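Local coordinates for protein peptide methionine sulfoxide reductase msrA/msrB (Neisseria meningitidis, PDB 3BQG) that catalyses, through its MsrA domain, the reduction of methionine sulfoxide in peptides back to methionine, probably by way of a sulfenic acid on a reactive cysteine, at residues T5-G10 / Y100-A105; Y95-Y100 / L125-E130. The protein carries 1 engineered substitution. All coordinates share one frame; numbering follows the deposited sequence.

Contact 1 (T5-G10 / Y100-A105); sequences TIYLAG and YYTDPA
Tyr-100 and Tyr-7 form an antiparallel hydrogen-bonded pair that joins two inner strands, 97-101 and 3-10, of the mixed sheet of the alpha/beta MsrA fold. Tyr-100 N gives a nearly straight bond of 2.8 Å (173°) to Tyr-7 O, and Tyr-100 O takes Tyr-7 N in return at 3.1 Å. Both side chains leave the same face of the sheet, with Tyr-7 CB and Tyr-100 CB 4.0 Å apart. Each CG is anti to its own carbonyl carbon (chi1 -47° in Tyr-100, -63° in Tyr-7), yet the rings part: that of Tyr-100 reaches along the sheet to Ala-9, whose CB sits 4.0 Å from CE2, while its hydroxyl goes on to Glu-128. The Tyr-7 ring swings the other way, against Leu-132 and the ring of Phe-135, and its near edge meets Tyr-100 O. Tyr-101 turns its ring to the other face, where its hydroxyl bonds Lys-107; CB alone reaches back, to Ile-6 CD1 at 4.1 Å. The strand now runs out. Thr-102 lays its CG2 methyl 3.7 Å from CE2 of Tyr-7, the two side chains crossing at about a right angle. Instead of a direct bond, a water closes this end of the pairing, accepting from Thr-102 N and donating to Thr-5 O at 2.7 Å. Beyond it the chain peels away from strand 3-10 and turns into helix 106-117. Asp-103 caps that turn: its OD1 is met from above the carboxylate plane by Ala-105 N at 2.8 Å.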
loop_
_atom_site.group_PDB
_atom_site.type_symbol
_atom_site.label_atom_id
_atom_site.label_comp_id
_atom_site.label_asym_id
_atom_site.label_seq_id
_atom_site.Cartn_x
_atom_site.Cartn_y
_atom_site.Cartn_z
ATOM N N THR A 5 -8.512 6.781 -6.755
ATOM C CA THR A 5 -7.961 6.208 -5.538
ATOM C C THR A 5 -7.703 4.714 -5.661
ATOM O O THR A 5 -8.429 4.003 -6.354
ATOM C CB THR A 5 -8.910 6.442 -4.346
ATOM O OG1 THR A 5 -9.040 7.850 -4.114
ATOM C CG2 THR A 5 -8.371 5.773 -3.080
ATOM N N ILE A 6 -6.651 4.251 -4.995
ATOM C CA ILE A 6 -6.295 2.839 -4.987
ATOM C C ILE A 6 -5.754 2.541 -3.588
ATOM O O ILE A 6 -5.144 3.404 -2.949
ATOM C CB ILE A 6 -5.246 2.503 -6.099
ATOM C CG1 ILE A 6 -5.080 0.987 -6.225
ATOM C CG2 ILE A 6 -3.905 3.146 -5.788
ATOM C CD1 ILE A 6 -6.344 0.261 -6.618
ATOM N N TYR A 7 -6.001 1.327 -3.104
ATOM C CA TYR A 7 -5.577 0.922 -1.762
ATOM C C TYR A 7 -4.406 -0.051 -1.832
ATOM O O TYR A 7 -4.516 -1.125 -2.421
ATOM C CB TYR A 7 -6.770 0.296 -1.035
ATOM C CG TYR A 7 -7.919 1.271 -0.833
ATOM C CD1 TYR A 7 -8.132 1.888 0.403
ATOM C CD2 TYR A 7 -8.786 1.584 -1.882
ATOM C CE1 TYR A 7 -9.183 2.789 0.590
ATOM C CE2 TYR A 7 -9.836 2.483 -1.713
ATOM C CZ TYR A 7 -10.031 3.082 -0.472
ATOM O OH TYR A 7 -11.072 3.970 -0.302
ATOM N N LEU A 8 -3.292 0.324 -1.210
ATOM C CA LEU A 8 -2.076 -0.483 -1.261
ATOM C C LEU A 8 -1.564 -0.981 0.086
ATOM O O LEU A 8 -1.305 -0.188 0.989
ATOM C CB LEU A 8 -0.967 0.333 -1.927
ATOM C CG LEU A 8 -1.328 1.013 -3.257
ATOM C CD1 LEU A 8 -0.196 1.945 -3.674
ATOM C CD2 LEU A 8 -1.586 -0.044 -4.332
ATOM N N ALA A 9 -1.411 -2.294 0.214
ATOM C CA ALA A 9 -0.887 -2.877 1.446
ATOM C C ALA A 9 0.529 -3.361 1.122
ATOM O O ALA A 9 0.706 -4.264 0.303
ATOM C CB ALA A 9 -1.764 -4.048 1.898
ATOM N N GLY A 10 1.532 -2.749 1.753
ATOM C CA GLY A 10 2.914 -3.132 1.498
ATOM C C GLY A 10 3.779 -3.163 2.747
ATOM O O GLY A 10 4.957 -2.778 2.716
ATOM N N TYR A 100 -6.025 -3.318 -3.377
ATOM C CA TYR A 100 -7.478 -3.420 -3.271
ATOM C C TYR A 100 -8.135 -2.288 -4.043
ATOM O O TYR A 100 -7.728 -1.133 -3.955
ATOM C CB TYR A 100 -7.909 -3.413 -1.798
ATOM C CG TYR A 100 -7.088 -4.357 -0.940
ATOM C CD1 TYR A 100 -7.008 -5.720 -1.237
ATOM C CD2 TYR A 100 -6.348 -3.875 0.141
ATOM C CE1 TYR A 100 -6.194 -6.583 -0.472
ATOM C CE2 TYR A 100 -5.536 -4.722 0.909
ATOM C CZ TYR A 100 -5.461 -6.066 0.596
ATOM O OH TYR A 100 -4.618 -6.870 1.338
ATOM N N TYR A 101 -9.178 -2.621 -4.789
ATOM C CA TYR A 101 -9.850 -1.639 -5.634
ATOM C C TYR A 101 -11.343 -1.457 -5.366
ATOM O O TYR A 101 -12.006 -2.356 -4.856
ATOM C CB TYR A 101 -9.651 -2.054 -7.088
ATOM C CG TYR A 101 -10.119 -3.466 -7.342
ATOM C CD1 TYR A 101 -11.471 -3.748 -7.552
ATOM C CD2 TYR A 101 -9.227 -4.540 -7.294
ATOM C CE1 TYR A 101 -11.917 -5.057 -7.700
ATOM C CE2 TYR A 101 -9.669 -5.847 -7.441
ATOM C CZ TYR A 101 -11.012 -6.106 -7.641
ATOM O OH TYR A 101 -11.451 -7.404 -7.758
ATOM N N THR A 102 -11.856 -0.290 -5.753
ATOM C CA THR A 102 -13.265 0.048 -5.594
ATOM C C THR A 102 -14.000 -0.003 -6.935
ATOM O O THR A 102 -15.230 0.065 -6.977
ATOM C CB THR A 102 -13.439 1.447 -4.969
ATOM O OG1 THR A 102 -12.702 2.407 -5.732
ATOM C CG2 THR A 102 -12.929 1.449 -3.534
ATOM N N ASP A 103 -13.243 -0.117 -8.028
ATOM C CA ASP A 103 -13.809 -0.204 -9.380
ATOM C C ASP A 103 -13.493 -1.602 -9.920
ATOM O O ASP A 103 -12.335 -1.930 -10.164
ATOM C CB ASP A 103 -13.175 0.841 -10.305
ATOM C CG ASP A 103 -13.776 0.833 -11.710
ATOM O OD1 ASP A 103 -14.354 -0.196 -12.124
ATOM O OD2 ASP A 103 -13.655 1.861 -12.406
ATOM N N PRO A 104 -14.521 -2.443 -10.116
ATOM C CA PRO A 104 -14.298 -3.802 -10.623
ATOM C C PRO A 104 -13.499 -3.903 -11.926
ATOM O O PRO A 104 -12.873 -4.928 -12.193
ATOM C CB PRO A 104 -15.718 -4.362 -10.753
ATOM C CG PRO A 104 -16.545 -3.143 -11.005
ATOM C CD PRO A 104 -15.962 -2.145 -10.034
ATOM N N ALA A 105 -13.505 -2.841 -12.726
ATOM C CA ALA A 105 -12.771 -2.849 -13.994
ATOM C C ALA A 105 -11.263 -2.834 -13.760
ATOM O O ALA A 105 -10.490 -3.178 -14.654
ATOM C CB ALA A 105 -13.172 -1.637 -14.847
HETATM O O HOH W 1 -9.954 1.772 -6.797
#

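Contact 2 (Y95-Y100 / L125-E130); sequences YRSGVY and LVVENE
Glu-128 meets both Tyr-100 and Arg-96 where strand 128-131, the outermost of its sheet on this side, lies parallel to strand 97-101; the two are the strands of a beta-alpha-beta unit whose connection holds helix 106-117. The Glu-128 chain is extended beyond CG (chi2 -176°), which carries its carboxylate across to Arg-96. One oxygen does most of the work. Glu-128 OE1 takes Tyr-100 OH at 2.7 Å, nearly along its own C-O axis, and Arg-96 NE at 3.0 Å on the syn side but tilted 35° out of the carboxylate plane, the latter as a salt bridge; two such donors would be expected to stabilise the carboxylate as an anion. OE1 lies in the guanidinium plane, although that plane is turned 65° from the carboxylate. Thr-93 and Gly-52, through their carbonyls, hold Arg-96 NH1. The Tyr-100 ring approaches OE1 with its edge, has Gly-98 C above one face, offset toward the rim, and has Glu-130 running alongside, with CG of Glu-130 3.7 Å from ring atom CD1. Ser-97 serves the start of the pairing: Ser-97 O receives Glu-128 N at 3.0 Å, and also a water shared with Val-126 O. The next bond is Val-99 N to Glu-128 O at 2.8 Å, and then Glu-130 N to Val-99 O, long and weak. Val-127 straddles Ser-97 and Gly-98 with its two methyls: CG2 lies 3.4 Å from Ser-97 OG, and CG1 lies 3.7 Å from Gly-98 CA.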
loop_
_atom_site.group_PDB
_atom_site.type_symbol
_atom_site.label_atom_id
_atom_site.label_comp_id
_atom_site.label_asym_id
_atom_site.label_seq_id
_atom_site.Cartn_x
_atom_site.Cartn_y
_atom_site.Cartn_z
ATOM N N TYR A 95 0.711 -7.251 7.761
ATOM C CA TYR A 95 1.779 -6.757 6.897
ATOM C C TYR A 95 1.755 -7.475 5.542
ATOM O O TYR A 95 2.717 -7.388 4.774
ATOM C CB TYR A 95 3.153 -6.965 7.560
ATOM C CG TYR A 95 3.290 -6.287 8.910
ATOM C CD1 TYR A 95 3.218 -4.901 9.023
ATOM C CD2 TYR A 95 3.454 -7.035 10.077
ATOM C CE1 TYR A 95 3.303 -4.275 10.262
ATOM C CE2 TYR A 95 3.540 -6.420 11.327
ATOM C CZ TYR A 95 3.461 -5.040 11.408
ATOM O OH TYR A 95 3.517 -4.424 12.635
ATOM N N ARG A 96 0.662 -8.183 5.253
ATOM C CA ARG A 96 0.531 -8.904 3.988
ATOM C C ARG A 96 0.486 -7.910 2.832
ATOM O O ARG A 96 0.059 -6.769 3.015
ATOM C CB ARG A 96 -0.744 -9.771 3.988
ATOM C CG ARG A 96 -2.084 -9.015 3.963
ATOM C CD ARG A 96 -3.242 -10.016 3.949
ATOM N NE ARG A 96 -4.579 -9.415 3.931
ATOM C CZ ARG A 96 -5.242 -8.996 5.011
ATOM N NH1 ARG A 96 -4.704 -9.101 6.220
ATOM N NH2 ARG A 96 -6.460 -8.485 4.881
ATOM N N SER A 97 0.935 -8.330 1.651
ATOM C CA SER A 97 0.915 -7.437 0.493
ATOM C C SER A 97 -0.392 -7.581 -0.277
ATOM O O SER A 97 -0.969 -8.665 -0.359
ATOM C CB SER A 97 2.095 -7.722 -0.448
ATOM O OG SER A 97 2.043 -9.043 -0.970
ATOM N N GLY A 98 -0.862 -6.473 -0.833
ATOM C CA GLY A 98 -2.087 -6.524 -1.598
ATOM C C GLY A 98 -2.469 -5.206 -2.229
ATOM O O GLY A 98 -2.028 -4.138 -1.795
ATOM N N VAL A 99 -3.280 -5.294 -3.279
ATOM C CA VAL A 99 -3.782 -4.119 -3.983
ATOM C C VAL A 99 -5.309 -4.294 -3.927
ATOM O O VAL A 99 -5.825 -5.322 -4.370
ATOM C CB VAL A 99 -3.308 -4.106 -5.463
ATOM C CG1 VAL A 99 -3.914 -2.911 -6.193
ATOM C CG2 VAL A 99 -1.767 -4.062 -5.524
ATOM N N TYR A 100 -6.025 -3.318 -3.377
ATOM C CA TYR A 100 -7.478 -3.420 -3.271
ATOM C C TYR A 100 -8.135 -2.288 -4.043
ATOM O O TYR A 100 -7.728 -1.133 -3.955
ATOM C CB TYR A 100 -7.909 -3.413 -1.798
ATOM C CG TYR A 100 -7.088 -4.357 -0.940
ATOM C CD1 TYR A 100 -7.008 -5.720 -1.237
ATOM C CD2 TYR A 100 -6.348 -3.875 0.141
ATOM C CE1 TYR A 100 -6.194 -6.583 -0.472
ATOM C CE2 TYR A 100 -5.536 -4.722 0.909
ATOM C CZ TYR A 100 -5.461 -6.066 0.596
ATOM O OH TYR A 100 -4.618 -6.870 1.338
ATOM N N LEU A 125 4.795 -14.790 -7.093
ATOM C CA LEU A 125 4.255 -13.580 -6.468
ATOM C C LEU A 125 3.057 -13.937 -5.585
ATOM O O LEU A 125 2.268 -14.816 -5.932
ATOM C CB LEU A 125 3.838 -12.582 -7.549
ATOM C CG LEU A 125 4.875 -11.524 -7.933
ATOM C CD1 LEU A 125 6.227 -12.158 -8.196
ATOM C CD2 LEU A 125 4.380 -10.758 -9.148
ATOM N N VAL A 126 2.928 -13.273 -4.438
ATOM C CA VAL A 126 1.821 -13.570 -3.537
ATOM C C VAL A 126 0.972 -12.349 -3.173
ATOM O O VAL A 126 0.180 -12.395 -2.235
ATOM C CB VAL A 126 2.322 -14.243 -2.233
ATOM C CG1 VAL A 126 3.082 -15.515 -2.564
ATOM C CG2 VAL A 126 3.206 -13.286 -1.444
ATOM N N VAL A 127 1.138 -11.263 -3.920
ATOM C CA VAL A 127 0.374 -10.038 -3.685
ATOM C C VAL A 127 -1.123 -10.262 -3.921
ATOM O O VAL A 127 -1.517 -10.822 -4.944
ATOM C CB VAL A 127 0.863 -8.902 -4.624
ATOM C CG1 VAL A 127 0.023 -7.641 -4.417
ATOM C CG2 VAL A 127 2.335 -8.619 -4.366
ATOM N N GLU A 128 -1.954 -9.826 -2.977
ATOM C CA GLU A 128 -3.408 -9.965 -3.108
ATOM C C GLU A 128 -3.947 -8.965 -4.137
ATOM O O GLU A 128 -3.396 -7.883 -4.314
ATOM C CB GLU A 128 -4.104 -9.731 -1.751
ATOM C CG GLU A 128 -3.773 -10.786 -0.700
ATOM C CD GLU A 128 -4.533 -10.613 0.608
ATOM O OE1 GLU A 128 -4.906 -9.478 0.964
ATOM O OE2 GLU A 128 -4.746 -11.624 1.299
ATOM N N ASN A 129 -5.027 -9.351 -4.808
ATOM C CA ASN A 129 -5.685 -8.529 -5.820
ATOM C C ASN A 129 -7.178 -8.797 -5.649
ATOM O O ASN A 129 -7.703 -9.773 -6.178
ATOM C CB ASN A 129 -5.236 -8.960 -7.227
ATOM C CG ASN A 129 -5.935 -8.181 -8.333
ATOM O OD1 ASN A 129 -6.588 -7.167 -8.080
ATOM N ND2 ASN A 129 -5.781 -8.642 -9.570
ATOM N N GLU A 130 -7.860 -7.936 -4.906
ATOM C CA GLU A 130 -9.280 -8.151 -4.661
ATOM C C GLU A 130 -9.994 -6.856 -4.287
ATOM O O GLU A 130 -9.355 -5.855 -3.960
ATOM C CB GLU A 130 -9.445 -9.198 -3.554
ATOM C CG GLU A 130 -8.977 -8.732 -2.190
ATOM C CD GLU A 130 -8.921 -9.859 -1.175
ATOM O OE1 GLU A 130 -9.066 -9.580 0.034
ATOM O OE2 GLU A 130 -8.717 -11.020 -1.585
HETATM O O HOH W 2 -7.695 -9.121 2.011
HETATM O O HOH W 3 -0.174 -11.344 0.351
#

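Overall arrangement
Contacts 1 and 2 flank strand 97-101: strand 3-10 pairs antiparallel on one edge and strand 128-131 parallel on the other, and the centres of the two contacts lie about 10 Å apart. Tyr-100 belongs to both. The join is tightest where Ala-9 N reaches Gly-98 O at 2.8 Å, a probable hydrogen bond carrying the pairing of contact 1 into contact 2. On the face that carries Val-99 and Asn-129, Tyr-101 leans over the outer strand, its CE2 3.4 Å from Asn-129 OD1. Segment 5-10 stops two residues short of Cys-12, which is oxidised to S-hydroxycysteine here, so contact 1 ties the chain leading to it into the sheet, and Gly-10 O accepts a hydrogen bond from His-155 NE2.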